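PDB 3H6X: dUTPase from Streptococcus mutans, which probably hydrolyses dUTP to dUMP and diphosphate, as other trimeric dUTPases do in nucleotide metabolism. Local coordinates for residues Y30-A35 / T50-Y55; E60-F65 / G83-D88; E39-A44 / D108-L113. All blocks are in the same frame, centred on the assembly; numbering follows the deposited sequence.

Contact 1. Residues Y30-A35 / T50-Y55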
loop_
_atom_site.group_PDB
_atom_site.type_symbol
_atom_site.label_atom_id
_atom_site.label_comp_id
_atom_site.label_asym_id
_atom_site.label_seq_id
_atom_site.Cartn_x
_atom_site.Cartn_y
_atom_site.Cartn_z
ATOM N N TYR B 30 0.241 -14.654 0.520
ATOM C CA TYR B 30 -0.458 -15.781 -0.098
ATOM C C TYR B 30 -0.894 -15.339 -1.471
ATOM O O TYR B 30 -1.518 -14.295 -1.617
ATOM C CB TYR B 30 -1.696 -16.155 0.737
ATOM C CG TYR B 30 -1.298 -16.814 2.033
ATOM C CD1 TYR B 30 -0.989 -16.053 3.152
ATOM C CD2 TYR B 30 -1.185 -18.203 2.122
ATOM C CE1 TYR B 30 -0.577 -16.656 4.329
ATOM C CE2 TYR B 30 -0.776 -18.815 3.295
ATOM C CZ TYR B 30 -0.473 -18.032 4.389
ATOM O OH TYR B 30 -0.067 -18.619 5.557
ATOM N N ASP B 31 -0.562 -16.124 -2.492
ATOM C CA ASP B 31 -0.823 -15.669 -3.862
ATOM C C ASP B 31 -2.239 -16.027 -4.300
ATOM O O ASP B 31 -2.554 -17.199 -4.494
ATOM C CB ASP B 31 0.216 -16.260 -4.820
ATOM C CG ASP B 31 1.629 -15.751 -4.529
ATOM O OD1 ASP B 31 1.794 -14.526 -4.343
ATOM O OD2 ASP B 31 2.567 -16.570 -4.514
ATOM N N LEU B 32 -3.079 -15.006 -4.458
ATOM C CA LEU B 32 -4.436 -15.190 -4.958
ATOM C C LEU B 32 -4.416 -15.257 -6.485
ATOM O O LEU B 32 -3.574 -14.637 -7.141
ATOM C CB LEU B 32 -5.362 -14.056 -4.471
ATOM C CG LEU B 32 -5.854 -14.164 -3.023
ATOM C CD1 LEU B 32 -4.771 -13.766 -2.033
ATOM C CD2 LEU B 32 -7.075 -13.267 -2.835
ATOM N N LYS B 33 -5.343 -16.026 -7.045
ATOM C CA LYS B 33 -5.330 -16.310 -8.476
ATOM C C LYS B 33 -6.613 -15.834 -9.142
ATOM O O LYS B 33 -7.608 -15.581 -8.472
ATOM C CB LYS B 33 -5.168 -17.813 -8.696
ATOM C CG LYS B 33 -3.777 -18.341 -8.318
ATOM C CD LYS B 33 -3.734 -19.870 -8.346
ATOM C CE LYS B 33 -2.302 -20.367 -8.126
ATOM N NZ LYS B 33 -2.248 -21.865 -8.071
ATOM N N VAL B 34 -6.557 -15.700 -10.470
ATOM C CA VAL B 34 -7.694 -15.304 -11.281
ATOM C C VAL B 34 -8.660 -16.468 -11.404
ATOM O O VAL B 34 -8.263 -17.537 -11.822
ATOM C CB VAL B 34 -7.191 -14.858 -12.678
ATOM C CG1 VAL B 34 -8.365 -14.556 -13.594
ATOM C CG2 VAL B 34 -6.283 -13.621 -12.525
ATOM N N ALA B 35 -9.929 -16.268 -11.032
ATOM C CA ALA B 35 -10.860 -17.404 -10.907
ATOM C C ALA B 35 -11.398 -17.860 -12.262
ATOM O O ALA B 35 -11.731 -19.025 -12.469
ATOM C CB ALA B 35 -12.015 -17.041 -10.002
ATOM N N THR B 50 -11.415 -13.746 -7.741
ATOM C CA THR B 50 -10.338 -14.485 -7.172
ATOM C C THR B 50 -10.878 -15.867 -6.720
ATOM O O THR B 50 -10.126 -16.816 -6.485
ATOM C CB THR B 50 -9.930 -13.546 -6.049
ATOM O OG1 THR B 50 -8.661 -12.920 -6.278
ATOM C CG2 THR B 50 -10.237 -14.030 -4.724
ATOM N N GLY B 51 -12.203 -15.985 -6.640
ATOM C CA GLY B 51 -12.833 -17.254 -6.282
ATOM C C GLY B 51 -12.810 -17.622 -4.806
ATOM O O GLY B 51 -13.388 -18.643 -4.407
ATOM N N VAL B 52 -12.191 -16.775 -3.981
ATOM C CA VAL B 52 -12.059 -17.093 -2.557
ATOM C C VAL B 52 -12.575 -16.011 -1.610
ATOM O O VAL B 52 -12.733 -14.854 -1.992
ATOM C CB VAL B 52 -10.589 -17.425 -2.183
ATOM C CG1 VAL B 52 -10.097 -18.662 -2.953
ATOM C CG2 VAL B 52 -9.672 -16.223 -2.404
ATOM N N LYS B 53 -12.880 -16.430 -0.384
ATOM C CA LYS B 53 -13.210 -15.520 0.710
ATOM C C LYS B 53 -12.221 -15.803 1.832
ATOM O O LYS B 53 -11.541 -16.827 1.815
ATOM C CB LYS B 53 -14.642 -15.762 1.193
ATOM C CG LYS B 53 -14.940 -17.239 1.491
ATOM C CD LYS B 53 -16.441 -17.467 1.783
ATOM C CE LYS B 53 -16.716 -18.948 2.056
ATOM N NZ LYS B 53 -18.211 -19.229 2.155
ATOM N N ALA B 54 -12.108 -14.886 2.791
ATOM C CA ALA B 54 -11.102 -15.053 3.847
ATOM C C ALA B 54 -11.710 -14.808 5.213
ATOM O O ALA B 54 -12.402 -13.841 5.398
ATOM C CB ALA B 54 -9.924 -14.098 3.632
ATOM N N TYR B 55 -11.423 -15.694 6.158
ATOM C CA TYR B 55 -11.862 -15.526 7.542
ATOM C C TYR B 55 -10.627 -15.216 8.379
ATOM O O TYR B 55 -9.507 -15.543 7.973
ATOM C CB TYR B 55 -12.575 -16.800 8.050
ATOM C CG TYR B 55 -11.715 -18.035 8.023
ATOM C CD1 TYR B 55 -10.971 -18.417 9.141
ATOM C CD2 TYR B 55 -11.648 -18.828 6.875
ATOM C CE1 TYR B 55 -10.185 -19.560 9.125
ATOM C CE2 TYR B 55 -10.848 -19.972 6.833
ATOM C CZ TYR B 55 -10.125 -20.329 7.962
ATOM O OH TYR B 55 -9.323 -21.461 7.916
HETATM O O HOH W 1 -7.459 -17.244 -5.614
#
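Lys33 and Ala35 meet Thr50 and Gly51 where the two backbones pass each other, the CA atoms of Ala35 and Thr50 being 4.8 Å apart. No direct hydrogen bond joins the segments. Thr50 CA lies 3.2 Å from Lys33 O, a CA-H...O contact. A water bridges the same residues: it accepts from Lys33 N and donates to Thr50 O at 2.8 Å. The methyl of Ala35 presses on the Thr50-Gly51 peptide, with CB 3.5 Å from Gly51 N. Gly51 has a positive phi (78°), and its N-H is bonded to His98 NE2.

Leu32 reaches across with one branch. Its CD2 meets Thr50 CG2 at 3.8 Å and Val52 CG2 at 4.0 Å. In Val52, chi1 of -62° sets CG1 anti to the carbonyl carbon and leaves CG2 between the backbone N and that carbon, toward Leu32. Thr50 has a chi1 of -110°, far from a staggered position. Its OG1 is buried without a partner in the model.

Leu32 also packs on Val120 of strand 118-126, and Val52 on Leu9 of strand 6-9. The contact thus joins the sheet holding strands 30-33 and 118-126 to the 6-9/52-55 strand pair, in the interior of the jelly-roll beta-barrel typical of trimeric dUTPases. Strand 30-33 carries the end of the AGYDL sequence, the first conserved motif of that family.

Contact 2. Residues E60-F65 / G83-D88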
loop_
_atom_site.group_PDB
_atom_site.type_symbol
_atom_site.label_atom_id
_atom_site.label_comp_id
_atom_site.label_asym_id
_atom_site.label_seq_id
_atom_site.Cartn_x
_atom_site.Cartn_y
_atom_site.Cartn_z
ATOM N N GLU B 60 -7.802 -8.584 13.312
ATOM C CA GLU B 60 -6.962 -8.922 12.157
ATOM C C GLU B 60 -7.539 -8.335 10.872
ATOM O O GLU B 60 -8.750 -8.138 10.761
ATOM C CB GLU B 60 -6.781 -10.438 12.052
ATOM C CG GLU B 60 -5.995 -10.989 13.251
ATOM C CD GLU B 60 -5.832 -12.497 13.261
ATOM O OE1 GLU B 60 -6.344 -13.168 12.338
ATOM O OE2 GLU B 60 -5.182 -12.991 14.209
ATOM N N VAL B 61 -6.651 -8.047 9.921
ATOM C CA VAL B 61 -7.034 -7.581 8.597
ATOM C C VAL B 61 -6.224 -8.340 7.555
ATOM O O VAL B 61 -5.110 -8.790 7.827
ATOM C CB VAL B 61 -6.806 -6.050 8.474
ATOM C CG1 VAL B 61 -5.334 -5.723 8.665
ATOM C CG2 VAL B 61 -7.334 -5.525 7.146
ATOM N N LEU B 62 -6.782 -8.451 6.349
ATOM C CA LEU B 62 -6.082 -9.047 5.222
ATOM C C LEU B 62 -5.837 -7.941 4.209
ATOM O O LEU B 62 -6.789 -7.306 3.750
ATOM C CB LEU B 62 -6.952 -10.130 4.565
ATOM C CG LEU B 62 -6.406 -10.687 3.230
ATOM C CD1 LEU B 62 -5.093 -11.413 3.408
ATOM C CD2 LEU B 62 -7.432 -11.620 2.599
ATOM N N TYR B 63 -4.581 -7.693 3.863
ATOM C CA TYR B 63 -4.262 -6.691 2.850
ATOM C C TYR B 63 -3.945 -7.399 1.553
ATOM O O TYR B 63 -3.292 -8.448 1.564
ATOM C CB TYR B 63 -3.012 -5.913 3.243
ATOM C CG TYR B 63 -3.212 -4.967 4.396
ATOM C CD1 TYR B 63 -4.271 -4.067 4.395
ATOM C CD2 TYR B 63 -2.348 -4.964 5.474
ATOM C CE1 TYR B 63 -4.464 -3.192 5.460
ATOM C CE2 TYR B 63 -2.539 -4.096 6.542
ATOM C CZ TYR B 63 -3.597 -3.214 6.516
ATOM O OH TYR B 63 -3.796 -2.336 7.559
ATOM N N LEU B 64 -4.410 -6.832 0.442
ATOM C CA LEU B 64 -4.055 -7.358 -0.882
ATOM C C LEU B 64 -3.087 -6.396 -1.530
ATOM O O LEU B 64 -3.386 -5.212 -1.653
ATOM C CB LEU B 64 -5.297 -7.434 -1.764
ATOM C CG LEU B 64 -6.474 -8.241 -1.226
ATOM C CD1 LEU B 64 -7.595 -8.246 -2.261
ATOM C CD2 LEU B 64 -6.010 -9.654 -0.878
ATOM N N PHE B 65 -1.916 -6.899 -1.911
ATOM C CA PHE B 65 -0.915 -6.083 -2.589
ATOM C C PHE B 65 -0.722 -6.557 -4.007
ATOM O O PHE B 65 -0.906 -7.734 -4.330
ATOM C CB PHE B 65 0.446 -6.146 -1.867
ATOM C CG PHE B 65 0.396 -5.682 -0.443
ATOM C CD1 PHE B 65 0.281 -4.333 -0.138
ATOM C CD2 PHE B 65 0.465 -6.597 0.592
ATOM C CE1 PHE B 65 0.230 -3.908 1.190
ATOM C CE2 PHE B 65 0.414 -6.185 1.909
ATOM C CZ PHE B 65 0.310 -4.834 2.209
ATOM N N GLY B 83 -5.726 -3.545 -1.298
ATOM C CA GLY B 83 -7.080 -3.982 -1.001
ATOM C C GLY B 83 -7.152 -4.239 0.496
ATOM O O GLY B 83 -6.280 -4.914 1.059
ATOM N N VAL B 84 -8.174 -3.700 1.152
ATOM C CA VAL B 84 -8.304 -3.849 2.603
ATOM C C VAL B 84 -9.524 -4.733 2.860
ATOM O O VAL B 84 -10.676 -4.291 2.740
ATOM C CB VAL B 84 -8.468 -2.497 3.316
ATOM C CG1 VAL B 84 -8.639 -2.701 4.822
ATOM C CG2 VAL B 84 -7.269 -1.607 3.043
ATOM N N ILE B 85 -9.256 -5.989 3.193
ATOM C CA ILE B 85 -10.305 -6.979 3.361
ATOM C C ILE B 85 -10.581 -7.162 4.853
ATOM O O ILE B 85 -9.754 -7.700 5.592
ATOM C CB ILE B 85 -9.907 -8.323 2.756
ATOM C CG1 ILE B 85 -9.490 -8.163 1.280
ATOM C CG2 ILE B 85 -11.070 -9.322 2.907
ATOM C CD1 ILE B 85 -10.561 -7.467 0.423
ATOM N N ASP B 86 -11.749 -6.682 5.280
ATOM C CA ASP B 86 -12.138 -6.694 6.689
ATOM C C ASP B 86 -12.636 -8.093 7.105
ATOM O O ASP B 86 -13.150 -8.846 6.294
ATOM C CB ASP B 86 -13.251 -5.678 6.925
ATOM C CG ASP B 86 -12.857 -4.270 6.513
ATOM O OD1 ASP B 86 -11.794 -3.787 6.942
ATOM O OD2 ASP B 86 -13.649 -3.633 5.790
ATOM N N GLY B 87 -12.533 -8.399 8.396
ATOM C CA GLY B 87 -12.896 -9.712 8.903
ATOM C C GLY B 87 -14.372 -10.026 8.750
ATOM O O GLY B 87 -14.764 -11.183 8.721
ATOM N N ASP B 88 -15.198 -8.994 8.681
ATOM C CA ASP B 88 -16.631 -9.228 8.548
ATOM C C ASP B 88 -17.120 -9.237 7.107
ATOM O O ASP B 88 -18.308 -9.312 6.870
ATOM C CB ASP B 88 -17.465 -8.293 9.450
ATOM C CG ASP B 88 -17.044 -6.833 9.348
ATOM O OD1 ASP B 88 -16.255 -6.473 8.451
ATOM O OD2 ASP B 88 -17.524 -6.035 10.186
HETATM O O HOH W 2 -10.804 -6.513 9.754
#
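Val61 puts CG1 between the backbone N and the carbonyl carbon (chi1 61°), so that CG2 stands anti to N; this second methyl meets Val84 CG1 at 3.9 Å and also touches Ile85 O. Tyr63 has CG anti to its carbonyl carbon (chi1 -71°), and its ring runs side by side with Val84. CE1 of Tyr63 is 4.0 Å from Val84 CG2. Gly83 O lies at the ring edge, in its plane, and Val61 CG1 covers one face 3.7 Å above it, offset toward the rim.

The backbones form an antiparallel pair. Leu62 and Ile85 exchange two N-H...O bonds, the one from Ile85 N being the shorter at 2.9 Å. Leu64 and Gly83 do the same, and both of these bonds arrive on a carbonyl lone pair. Leu64 N is 2.7 Å from Gly83 O.

Strands 60-66 and 82-85 are neighbours in a sheet of the jelly-roll barrel. The sequence from Gly83 to Asp88 matches the start of the third conserved motif of trimeric dUTPases, which in relatives lines the deoxyuridine pocket. Tyr63 faces the subunit interface, where its ring meets Phe65 of the third subunit.

On the other face Leu62, Leu64 and Ile85 pack together. Leu62 and Ile85 point the same way, CB to CB. Leu64 crosses Ile85 obliquely, its CG 3.9 Å from Ile85 CG1. Gly83 has no side chain, and Leu64 CB packs against its backbone. Past the paired residues the strands separate, and a water links Glu60 O to Gly87 N.

Contact 3. Residues E39-A44 / D108-L113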
loop_
_atom_site.group_PDB
_atom_site.type_symbol
_atom_site.label_atom_id
_atom_site.label_comp_id
_atom_site.label_asym_id
_atom_site.label_seq_id
_atom_site.Cartn_x
_atom_site.Cartn_y
_atom_site.Cartn_z
ATOM N N GLU B 39 -10.902 -10.400 -19.302
ATOM C CA GLU B 39 -10.311 -9.428 -20.223
ATOM C C GLU B 39 -10.376 -8.016 -19.647
ATOM O O GLU B 39 -11.385 -7.613 -19.052
ATOM C CB GLU B 39 -11.083 -9.423 -21.544
ATOM C CG GLU B 39 -10.728 -10.544 -22.488
ATOM C CD GLU B 39 -11.522 -10.445 -23.779
ATOM O OE1 GLU B 39 -12.769 -10.389 -23.699
ATOM O OE2 GLU B 39 -10.905 -10.400 -24.863
ATOM N N ILE B 40 -9.305 -7.255 -19.851
ATOM C CA ILE B 40 -9.285 -5.862 -19.426
ATOM C C ILE B 40 -8.898 -4.980 -20.607
ATOM O O ILE B 40 -7.759 -5.034 -21.083
ATOM C CB ILE B 40 -8.310 -5.624 -18.252
ATOM C CG1 ILE B 40 -8.578 -6.652 -17.137
ATOM C CG2 ILE B 40 -8.474 -4.218 -17.733
ATOM C CD1 ILE B 40 -7.691 -6.499 -15.926
ATOM N N SER B 41 -9.861 -4.198 -21.086
ATOM C CA SER B 41 -9.633 -3.296 -22.210
ATOM C C SER B 41 -8.570 -2.241 -21.917
ATOM O O SER B 41 -8.280 -1.916 -20.773
ATOM C CB SER B 41 -10.942 -2.605 -22.620
ATOM O OG SER B 41 -11.917 -3.575 -22.950
ATOM N N ALA B 42 -7.988 -1.693 -22.974
ATOM C CA ALA B 42 -7.031 -0.605 -22.834
ATOM C C ALA B 42 -7.562 0.511 -21.949
ATOM O O ALA B 42 -8.655 1.041 -22.188
ATOM C CB ALA B 42 -6.661 -0.049 -24.225
ATOM N N GLY B 43 -6.788 0.857 -20.918
ATOM C CA GLY B 43 -7.162 1.926 -20.009
ATOM C C GLY B 43 -8.302 1.651 -19.036
ATOM O O GLY B 43 -8.651 2.526 -18.229
ATOM N N ALA B 44 -8.874 0.452 -19.092
ATOM C CA ALA B 44 -10.062 0.129 -18.281
ATOM C C ALA B 44 -9.718 -0.371 -16.879
ATOM O O ALA B 44 -8.633 -0.917 -16.643
ATOM C CB ALA B 44 -10.915 -0.893 -18.986
ATOM N N ASP B 108 -2.144 0.175 -24.151
ATOM C CA ASP B 108 -3.088 0.490 -25.220
ATOM C C ASP B 108 -3.638 -0.740 -25.935
ATOM O O ASP B 108 -4.276 -0.609 -26.984
ATOM C CB ASP B 108 -2.465 1.472 -26.234
ATOM C CG ASP B 108 -1.267 0.888 -26.953
ATOM O OD1 ASP B 108 -0.999 -0.325 -26.801
ATOM O OD2 ASP B 108 -0.577 1.641 -27.683
ATOM N N GLN B 109 -3.397 -1.927 -25.373
ATOM C CA GLN B 109 -3.935 -3.173 -25.925
ATOM C C GLN B 109 -4.670 -3.936 -24.837
ATOM O O GLN B 109 -4.263 -3.899 -23.677
ATOM C CB GLN B 109 -2.818 -4.065 -26.432
ATOM C CG GLN B 109 -1.902 -3.413 -27.435
ATOM C CD GLN B 109 -2.330 -3.672 -28.871
ATOM O OE1 GLN B 109 -2.795 -4.759 -29.210
ATOM N NE2 GLN B 109 -2.153 -2.677 -29.726
ATOM N N THR B 110 -5.722 -4.648 -25.219
ATOM C CA THR B 110 -6.454 -5.476 -24.266
ATOM C C THR B 110 -5.513 -6.488 -23.631
ATOM O O THR B 110 -4.686 -7.095 -24.321
ATOM C CB THR B 110 -7.624 -6.195 -24.956
ATOM O OG1 THR B 110 -8.588 -5.211 -25.340
ATOM C CG2 THR B 110 -8.281 -7.205 -24.019
ATOM N N VAL B 111 -5.612 -6.640 -22.310
ATOM C CA VAL B 111 -4.836 -7.652 -21.593
ATOM C C VAL B 111 -5.798 -8.728 -21.108
ATOM O O VAL B 111 -6.875 -8.415 -20.612
ATOM C CB VAL B 111 -4.070 -7.043 -20.395
ATOM C CG1 VAL B 111 -3.424 -8.149 -19.570
ATOM C CG2 VAL B 111 -3.011 -6.054 -20.888
ATOM N N VAL B 112 -5.409 -9.984 -21.287
ATOM C CA VAL B 112 -6.223 -11.109 -20.834
ATOM C C VAL B 112 -5.538 -11.824 -19.688
ATOM O O VAL B 112 -4.374 -12.215 -19.804
ATOM C CB VAL B 112 -6.447 -12.136 -21.952
ATOM C CG1 VAL B 112 -7.216 -13.326 -21.423
ATOM C CG2 VAL B 112 -7.201 -11.490 -23.104
ATOM N N LEU B 113 -6.260 -11.961 -18.577
ATOM C CA LEU B 113 -5.807 -12.774 -17.460
ATOM C C LEU B 113 -6.478 -14.134 -17.587
ATOM O O LEU B 113 -7.710 -14.208 -17.621
ATOM C CB LEU B 113 -6.207 -12.113 -16.140
ATOM C CG LEU B 113 -5.403 -10.862 -15.772
ATOM C CD1 LEU B 113 -6.007 -10.134 -14.561
ATOM C CD2 LEU B 113 -3.958 -11.236 -15.477
HETATM O O HOH W 3 -8.348 -2.615 -25.819
#
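Thr110 covers one face of the Ile40 carbonyl group with its CG2, which stands almost directly over Ile40 O at 3.7 Å. Val111 N comes to the same oxygen at 2.9 Å, tilted 26° from the carbonyl plane toward that same face. Asn105 ND2 is a further donor to Ile40 O. In the return bond, Ile40 N meets Val111 O at 2.8 Å, nearly along the C=O axis.

In Thr110, chi1 of -68° sets OG1 anti to the carbonyl carbon and beside the backbone N, with CG2 anti to that N. A water ties this OG1, 2.7 Å away, to Ala42 N, from which it accepts.

These bonds make a small two-stranded antiparallel sheet of 38-40 and 111-113, at the surface of the barrel and not touched by another subunit. Ile40 and Val111 are its hydrogen-bonded pair, Glu39 and Val112 its non-hydrogen-bonded one. Beyond Ile40 a type II turn from Ser41 to Ala44 leads the chain into strand 45-49.

Glu39 and Val112 lie side by side on the exposed face, with Glu39 CG 3.7 Å from Val112 CG2. The inner face carries Ile40, whose CD1 approaches Leu113 CD1 at 4.2 Å. Both pack on Val48, and Leu113 also meets Leu76. At the turn, the Ala42 methyl rests on the Asp108 backbone, with CB 3.5 Å from Asp108 C.

In the fold
From the N terminus, strand 30-33 opens contact 1. Strand 38-40 then opens contact 3 before contact 1 closes at 50-55, so these two cross. Contact 2 opens at 60-65, after contact 1 has closed, and closes at 83-88. It falls wholly within the span that contact 3 completes at 108-113. Contacts 1 and 2 touch in the barrel interior, through Ala54 on Leu62 and Leu32 on Leu64. Contact 3 reaches contact 1 through Val34 and Leu113. Contacts 2 and 3 do not meet and lie on opposite sides of the chain's centre. Contact 1 shares a sheet with contact 2, through strand 30-33, and touches the strand pair of contact 3.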